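Local coordinates for putative acetyltransferase Sthe_0691 (Sphaerobacter thermophilus, PDB 3SHP), which probably transfers an acetyl group from acetyl-CoA to an acceptor amine, as a GNAT-type N-acetyltransferase, at the interface of chains A and B and the interface of chains C and A. Sequence-based numbering; all coordinates share one arbitrary frame. Chains: chain A/B/C, Putative acetyltransferase Sthe_0691.

Contact 1: the interface of chains A and B. Residues chain A 123, 125, 146, 148, 161, 163; chain B 123, 125, 146, 148, 161, 163.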
loop_
_atom_site.group_PDB
_atom_site.type_symbol
_atom_site.label_atom_id
_atom_site.label_comp_id
_atom_site.label_asym_id
_atom_site.label_seq_id
_atom_site.Cartn_x
_atom_site.Cartn_y
_atom_site.Cartn_z
ATOM N N THR A 123 18.573 -16.412 -18.459
ATOM C CA THR A 123 18.234 -15.232 -17.681
ATOM C C THR A 123 17.942 -15.625 -16.228
ATOM O O THR A 123 17.254 -16.621 -15.983
ATOM C CB THR A 123 16.946 -14.596 -18.249
ATOM O OG1 THR A 123 17.056 -14.479 -19.669
ATOM C CG2 THR A 123 16.752 -13.259 -17.729
ATOM N N GLU A 125 16.782 -13.759 -12.335
ATOM C CA GLU A 125 16.484 -12.647 -11.425
ATOM C C GLU A 125 17.170 -12.806 -10.076
ATOM O O GLU A 125 17.065 -13.859 -9.441
ATOM C CB GLU A 125 14.979 -12.561 -11.188
ATOM C CG GLU A 125 14.197 -12.248 -12.442
ATOM C CD GLU A 125 12.710 -12.447 -12.234
ATOM O OE1 GLU A 125 12.252 -12.244 -11.082
ATOM O OE2 GLU A 125 12.024 -12.830 -13.225
ATOM N N VAL A 146 19.815 -5.943 -16.738
ATOM C CA VAL A 146 18.716 -5.031 -16.438
ATOM C C VAL A 146 18.664 -4.802 -14.929
ATOM O O VAL A 146 18.957 -5.714 -14.148
ATOM C CB VAL A 146 17.323 -5.615 -16.932
ATOM C CG1 VAL A 146 16.177 -4.617 -16.776
ATOM C CG2 VAL A 146 17.381 -6.053 -18.401
HETATM N N MSE A 148 16.047 -3.057 -11.899
HETATM C CA MSE A 148 14.758 -2.454 -11.539
HETATM C C MSE A 148 14.847 -1.959 -10.097
HETATM O O MSE A 148 15.013 -2.735 -9.155
HETATM C CB MSE A 148 13.675 -3.477 -11.791
HETATM C CG MSE A 148 14.076 -4.190 -13.111
HETATM SE SE MSE A 148 12.894 -5.407 -13.778
HETATM C CE MSE A 148 11.204 -4.649 -13.181
ATOM N N LEU A 161 16.038 -5.196 -8.035
ATOM C CA LEU A 161 16.057 -6.513 -8.656
ATOM C C LEU A 161 17.012 -6.445 -9.853
ATOM O O LEU A 161 16.895 -5.531 -10.677
ATOM C CB LEU A 161 14.663 -6.907 -9.106
ATOM C CG LEU A 161 14.557 -8.231 -9.883
ATOM C CD1 LEU A 161 15.055 -9.353 -9.008
ATOM C CD2 LEU A 161 13.093 -8.485 -10.290
ATOM N N ILE A 163 18.591 -8.358 -13.288
ATOM C CA ILE A 163 18.445 -9.439 -14.229
ATOM C C ILE A 163 19.799 -9.709 -14.821
ATOM O O ILE A 163 20.408 -8.819 -15.434
ATOM C CB ILE A 163 17.407 -9.134 -15.286
ATOM C CG1 ILE A 163 16.065 -8.943 -14.586
ATOM C CG2 ILE A 163 17.346 -10.302 -16.293
ATOM C CD1 ILE A 163 15.063 -8.275 -15.382
ATOM N N THR B 123 17.277 -5.217 -25.086
ATOM C CA THR B 123 16.210 -5.549 -24.156
ATOM C C THR B 123 15.221 -4.383 -24.053
ATOM O O THR B 123 15.638 -3.224 -23.969
ATOM C CB THR B 123 16.807 -5.768 -22.748
ATOM O OG1 THR B 123 17.940 -6.635 -22.838
ATOM C CG2 THR B 123 15.851 -6.411 -21.872
ATOM N N GLU B 125 11.440 -3.268 -21.944
ATOM C CA GLU B 125 10.277 -3.498 -21.080
ATOM C C GLU B 125 8.987 -2.976 -21.696
ATOM O O GLU B 125 8.923 -1.820 -22.124
ATOM C CB GLU B 125 10.482 -2.801 -19.738
ATOM C CG GLU B 125 11.653 -3.348 -18.957
ATOM C CD GLU B 125 12.000 -2.461 -17.779
ATOM O OE1 GLU B 125 11.063 -1.823 -17.237
ATOM O OE2 GLU B 125 13.213 -2.396 -17.429
ATOM N N VAL B 146 10.988 -12.642 -20.677
ATOM C CA VAL B 146 10.669 -12.699 -19.255
ATOM C C VAL B 146 9.296 -12.067 -19.032
ATOM O O VAL B 146 8.929 -11.111 -19.724
ATOM C CB VAL B 146 11.752 -11.927 -18.384
ATOM C CG1 VAL B 146 11.533 -12.101 -16.882
ATOM C CG2 VAL B 146 13.177 -12.384 -18.717
HETATM N N MSE B 148 6.736 -10.688 -15.774
HETATM C CA MSE B 148 6.552 -10.403 -14.346
HETATM C C MSE B 148 5.083 -10.065 -14.110
HETATM O O MSE B 148 4.557 -9.072 -14.615
HETATM C CB MSE B 148 7.523 -9.313 -13.957
HETATM C CG MSE B 148 8.837 -9.634 -14.721
HETATM SE SE MSE B 148 10.275 -8.571 -14.364
HETATM C CE MSE B 148 9.941 -8.108 -12.503
ATOM N N LEU B 161 4.342 -7.099 -16.719
ATOM C CA LEU B 161 5.427 -6.449 -17.439
ATOM C C LEU B 161 6.140 -7.523 -18.268
ATOM O O LEU B 161 6.491 -8.579 -17.729
ATOM C CB LEU B 161 6.392 -5.796 -16.468
ATOM C CG LEU B 161 7.651 -5.167 -17.091
ATOM C CD1 LEU B 161 7.231 -4.093 -18.062
ATOM C CD2 LEU B 161 8.539 -4.567 -15.986
ATOM N N ILE B 163 9.425 -8.545 -20.741
ATOM C CA ILE B 163 10.732 -8.165 -21.212
ATOM C C ILE B 163 10.954 -8.845 -22.532
ATOM O O ILE B 163 10.920 -10.082 -22.618
ATOM C CB ILE B 163 11.814 -8.496 -20.208
ATOM C CG1 ILE B 163 11.531 -7.706 -18.933
ATOM C CG2 ILE B 163 13.191 -8.122 -20.797
ATOM C CD1 ILE B 163 12.224 -8.188 -17.763
#
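A:Met148 and B:Met148, both selenomethionines, reach toward each other tip to tip, their CE methyls 3.7 Å apart. CG anti to the carbonyl carbon and an extended chi2 (-175°) bring the selenium atoms near each other, A:Met148 SE to B:Met148 SE 4.1 Å, and the bend at chi3 (31°) directs the CE methyl. The CE of A:Met148 also meets B:Leu161 CD2 end to end at 3.9 Å, and the exchanged pair does the same, so each methyl touches both the partner's CE and a leucine branch. These two residues bury the most surface of the patch, 52 and 53 Å². A:Val146 and B:Val146 come next. With CG1 anti to the backbone N (chi1 -174°) and CG2 anti to the carbonyl carbon, the valine divides its branches. The side chains of A:Val146 and B:Thr123 cross obliquely, CG2 to CG2 3.8 Å, while those of A:Val146 and B:Glu125 slide past each other in opposite directions, CG1 to OE2 3.8 Å. A:Ile163 and B:Ile163 close the centre, CD1 to CD1 at 3.7 Å. The result is a two-fold hydrophobic seam of methyl groups flanked by the glutamates. It is built on strands 121-127, 143-148 and 158-167 of each chain, in the C-terminal half of the probable GNAT fold; the dimer may be biological, but the assembly alone does not prove it.

Contact 2: the interface of chains C and A. Residues chain C 35-37; chain A 154-155, 157.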
loop_
_atom_site.group_PDB
_atom_site.type_symbol
_atom_site.label_atom_id
_atom_site.label_comp_id
_atom_site.label_asym_id
_atom_site.label_seq_id
_atom_site.Cartn_x
_atom_site.Cartn_y
_atom_site.Cartn_z
ATOM N N PHE C 35 16.068 -9.416 6.332
ATOM C CA PHE C 35 17.229 -8.706 6.846
ATOM C C PHE C 35 17.037 -7.205 6.825
ATOM O O PHE C 35 16.535 -6.653 5.847
ATOM C CB PHE C 35 18.507 -9.111 6.114
ATOM C CG PHE C 35 19.067 -10.422 6.600
ATOM C CD1 PHE C 35 19.919 -10.465 7.712
ATOM C CD2 PHE C 35 18.693 -11.623 5.983
ATOM C CE1 PHE C 35 20.437 -11.679 8.198
ATOM C CE2 PHE C 35 19.191 -12.842 6.465
ATOM C CZ PHE C 35 20.074 -12.866 7.581
ATOM N N PRO C 36 17.421 -6.544 7.922
ATOM C CA PRO C 36 17.511 -5.081 7.905
ATOM C C PRO C 36 18.871 -4.689 7.303
ATOM O O PRO C 36 19.682 -5.582 6.991
ATOM C CB PRO C 36 17.444 -4.719 9.399
ATOM C CG PRO C 36 18.148 -5.880 10.068
ATOM C CD PRO C 36 17.877 -7.121 9.197
ATOM N N VAL C 37 19.138 -3.393 7.138
ATOM C CA VAL C 37 20.461 -2.998 6.590
ATOM C C VAL C 37 21.610 -3.272 7.563
ATOM O O VAL C 37 22.718 -3.599 7.142
ATOM C CB VAL C 37 20.523 -1.544 6.040
ATOM C CG1 VAL C 37 19.561 -1.394 4.856
ATOM C CG2 VAL C 37 20.190 -0.493 7.127
ATOM N N ARG A 154 12.604 -5.528 1.930
ATOM C CA ARG A 154 13.373 -6.138 2.999
ATOM C C ARG A 154 12.843 -5.509 4.291
ATOM O O ARG A 154 11.806 -4.848 4.271
ATOM C CB ARG A 154 14.852 -5.809 2.810
ATOM C CG ARG A 154 15.470 -6.361 1.511
ATOM C CD ARG A 154 15.441 -7.880 1.510
ATOM N NE ARG A 154 16.330 -8.454 0.502
ATOM C CZ ARG A 154 16.053 -9.551 -0.202
ATOM N NH1 ARG A 154 14.920 -10.227 0.004
ATOM N NH2 ARG A 154 16.901 -9.965 -1.123
ATOM N N ALA A 155 13.553 -5.672 5.401
ATOM C CA ALA A 155 13.064 -5.144 6.652
ATOM C C ALA A 155 13.437 -3.661 6.742
ATOM O O ALA A 155 14.633 -3.325 6.812
ATOM C CB ALA A 155 13.638 -5.937 7.808
ATOM N N HIS A 157 13.463 -1.415 4.400
ATOM C CA HIS A 157 14.077 -0.833 3.200
ATOM C C HIS A 157 13.767 -1.711 1.995
ATOM O O HIS A 157 13.213 -2.799 2.160
ATOM C CB HIS A 157 15.599 -0.673 3.364
ATOM C CG HIS A 157 16.358 -1.973 3.372
ATOM N ND1 HIS A 157 16.354 -2.833 4.448
ATOM C CD2 HIS A 157 17.161 -2.546 2.439
ATOM C CE1 HIS A 157 17.118 -3.881 4.183
ATOM N NE2 HIS A 157 17.622 -3.733 2.970
HETATM O O HOH W 1 16.742 -1.774 7.736
#
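C:Val37 lays its CG1 methyl over the imidazole of A:His157, a CH-pi contact 3.4 Å from the ring centroid, where a loop of one probable GNAT-family acetyltransferase meets loop residues 154-157 of another. The two side chains lie crosswise, and CG1 is directed at the ring by being anti to the carbonyl carbon (chi1 -63°). The opposite face of the imidazole carries CB of its own chain's A:Arg154, 3.2 Å above the plane and shifted toward the rim, so the ring is sandwiched between aliphatic groups. Its rotation is fixed at the edge: A:His157 ND1 donates to the backbone oxygen A:Ala155 O at 3.0 Å, with the acceptor close to the ring plane. A:Ala155 O also takes a water at 2.8 Å, and this water in turn pairs with C:Val37 N at 3.0 Å, tying the two backbones together. Directly across the contact, A:Ala155 N donates to C:Phe35 O at 3.2 Å, fairly straight (159° at H) but approaching from above the carbonyl plane. C:Phe35 O lies 3.3 Å from A:His157 CE1, the ring carbon between the two nitrogens. C:Pro36 CA joins in, 3.9 Å from A:His157 CE1. C:Phe35 belongs to a meso-tartaric acid pocket, a ligand perhaps from crystallisation.

Contact 3: the interface of chains A and B. Residues chain A 145-148; chain B 79, 86, 88, 125.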
loop_
_atom_site.group_PDB
_atom_site.type_symbol
_atom_site.label_atom_id
_atom_site.label_comp_id
_atom_site.label_asym_id
_atom_site.label_seq_id
_atom_site.Cartn_x
_atom_site.Cartn_y
_atom_site.Cartn_z
ATOM N N ALA A 145 22.221 -7.294 -16.735
ATOM C CA ALA A 145 21.705 -6.806 -17.992
ATOM C C ALA A 145 20.653 -5.741 -17.757
ATOM O O ALA A 145 20.606 -4.765 -18.486
ATOM C CB ALA A 145 21.116 -7.937 -18.770
ATOM N N VAL A 146 19.815 -5.943 -16.738
ATOM C CA VAL A 146 18.716 -5.031 -16.438
ATOM C C VAL A 146 18.664 -4.802 -14.929
ATOM O O VAL A 146 18.957 -5.714 -14.148
ATOM C CB VAL A 146 17.323 -5.615 -16.932
ATOM C CG1 VAL A 146 16.177 -4.617 -16.776
ATOM C CG2 VAL A 146 17.381 -6.053 -18.401
ATOM N N ARG A 147 18.291 -3.595 -14.522
ATOM C CA ARG A 147 18.117 -3.294 -13.109
ATOM C C ARG A 147 16.798 -2.585 -12.880
ATOM O O ARG A 147 16.474 -1.622 -13.566
ATOM C CB ARG A 147 19.258 -2.427 -12.583
ATOM C CG ARG A 147 19.101 -2.049 -11.104
ATOM C CD ARG A 147 20.180 -1.071 -10.675
ATOM N NE ARG A 147 20.108 0.106 -11.539
ATOM C CZ ARG A 147 19.364 1.192 -11.286
ATOM N NH1 ARG A 147 18.666 1.277 -10.149
ATOM N NH2 ARG A 147 19.351 2.195 -12.162
HETATM N N MSE A 148 16.047 -3.057 -11.899
HETATM C CA MSE A 148 14.758 -2.454 -11.539
HETATM C C MSE A 148 14.847 -1.959 -10.097
HETATM O O MSE A 148 15.013 -2.735 -9.155
HETATM C CB MSE A 148 13.675 -3.477 -11.791
HETATM C CG MSE A 148 14.076 -4.190 -13.111
HETATM SE SE MSE A 148 12.894 -5.407 -13.778
HETATM C CE MSE A 148 11.204 -4.649 -13.181
ATOM N N GLU B 79 19.760 1.894 -20.683
ATOM C CA GLU B 79 20.823 1.474 -19.753
ATOM C C GLU B 79 21.743 0.474 -20.475
ATOM O O GLU B 79 21.261 -0.487 -21.083
ATOM C CB GLU B 79 20.222 0.882 -18.457
ATOM C CG GLU B 79 21.260 0.444 -17.410
ATOM C CD GLU B 79 20.766 -0.611 -16.386
ATOM O OE1 GLU B 79 19.522 -0.775 -16.203
ATOM O OE2 GLU B 79 21.648 -1.267 -15.748
ATOM N N SER B 86 19.330 -1.853 -22.658
ATOM C CA SER B 86 17.990 -2.152 -22.188
ATOM C C SER B 86 17.169 -0.887 -22.133
ATOM O O SER B 86 17.614 0.107 -21.571
ATOM C CB SER B 86 18.046 -2.778 -20.796
ATOM O OG SER B 86 18.440 -1.794 -19.841
ATOM N N ARG B 88 13.488 1.415 -21.437
ATOM C CA ARG B 88 12.316 1.594 -20.579
ATOM C C ARG B 88 11.659 2.922 -20.953
ATOM O O ARG B 88 12.332 3.945 -21.040
ATOM C CB ARG B 88 12.769 1.593 -19.109
ATOM C CG ARG B 88 11.683 1.736 -18.083
ATOM C CD ARG B 88 12.255 1.673 -16.633
ATOM N NE ARG B 88 12.900 0.402 -16.378
ATOM C CZ ARG B 88 13.944 0.233 -15.582
ATOM N NH1 ARG B 88 14.460 1.278 -14.930
ATOM N NH2 ARG B 88 14.477 -0.984 -15.446
ATOM N N GLU B 125 11.440 -3.268 -21.944
ATOM C CA GLU B 125 10.277 -3.498 -21.080
ATOM C C GLU B 125 8.987 -2.976 -21.696
ATOM O O GLU B 125 8.923 -1.820 -22.124
ATOM C CB GLU B 125 10.482 -2.801 -19.738
ATOM C CG GLU B 125 11.653 -3.348 -18.957
ATOM C CD GLU B 125 12.000 -2.461 -17.779
ATOM O OE1 GLU B 125 11.063 -1.823 -17.237
ATOM O OE2 GLU B 125 13.213 -2.396 -17.429
HETATM O O HOH W 2 15.429 1.130 -12.461
#
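A:Val146 points its CG2 methyl at CB of B:Ser86, 4.1 Å away, in a small apolar centre next to the contact of this valine with B:Glu125. CB of B:Ser86 also faces the backbone O of A:Ala145. Beside this centre the side chains of A:Met148 and B:Arg88 cross, A:Met148 CG 4.0 Å from B:Arg88 NH2. The arginine starts fully extended, CG anti to the backbone N (chi1 -179°), and turns at chi3 (-61°), which presents its edge to both chains at once. It grips B:Glu125 side-on: B:Arg88 NE donates to B:Glu125 OE1 at 3.0 Å, tilted from the carboxylate plane, and B:Arg88 NH2 forms a salt bridge to B:Glu125 OE2 at 2.7 Å through that oxygen's syn lone pair. The carboxylate thus positions the arginine for its partner across the interface, and the paired charges probably stabilise each other. Farther out, B:Glu79 rests its carboxylate against strand 143-148, OE1 approaching the backbone N of A:Arg147 to 3.5 Å; the opposite charge of A:Arg147 lies nearby without direct contact. A water bridges B:Arg88 NH1 and the backbone O of A:Arg147. A:Arg147 O receives B:Arg88 NH2 directly at 2.8 Å, in the guanidinium plane and almost straight (168° at H), yet from above the carbonyl plane.

Contact 1 and contact 3 are parts of one two-fold interface: their C-alpha centres are about 7 Å apart, and they share A:Val146, A:Met148 and B:Glu125. Strand 143-148 of chain A thus serves both the methyl-rich core and the polar border, where strands 72-80 and 84-91 of chain B join in. Contact 2 lies about 23 Å from contact 1 and 24 Å from contact 3, between the same centres, where chain A residues 154-157, just before strand 158-167, face loop 35-37 of chain C. Chain A can therefore hold B and C at once, consistent with the deposited eight-chain assembly, whose biological relevance the structure alone does not show.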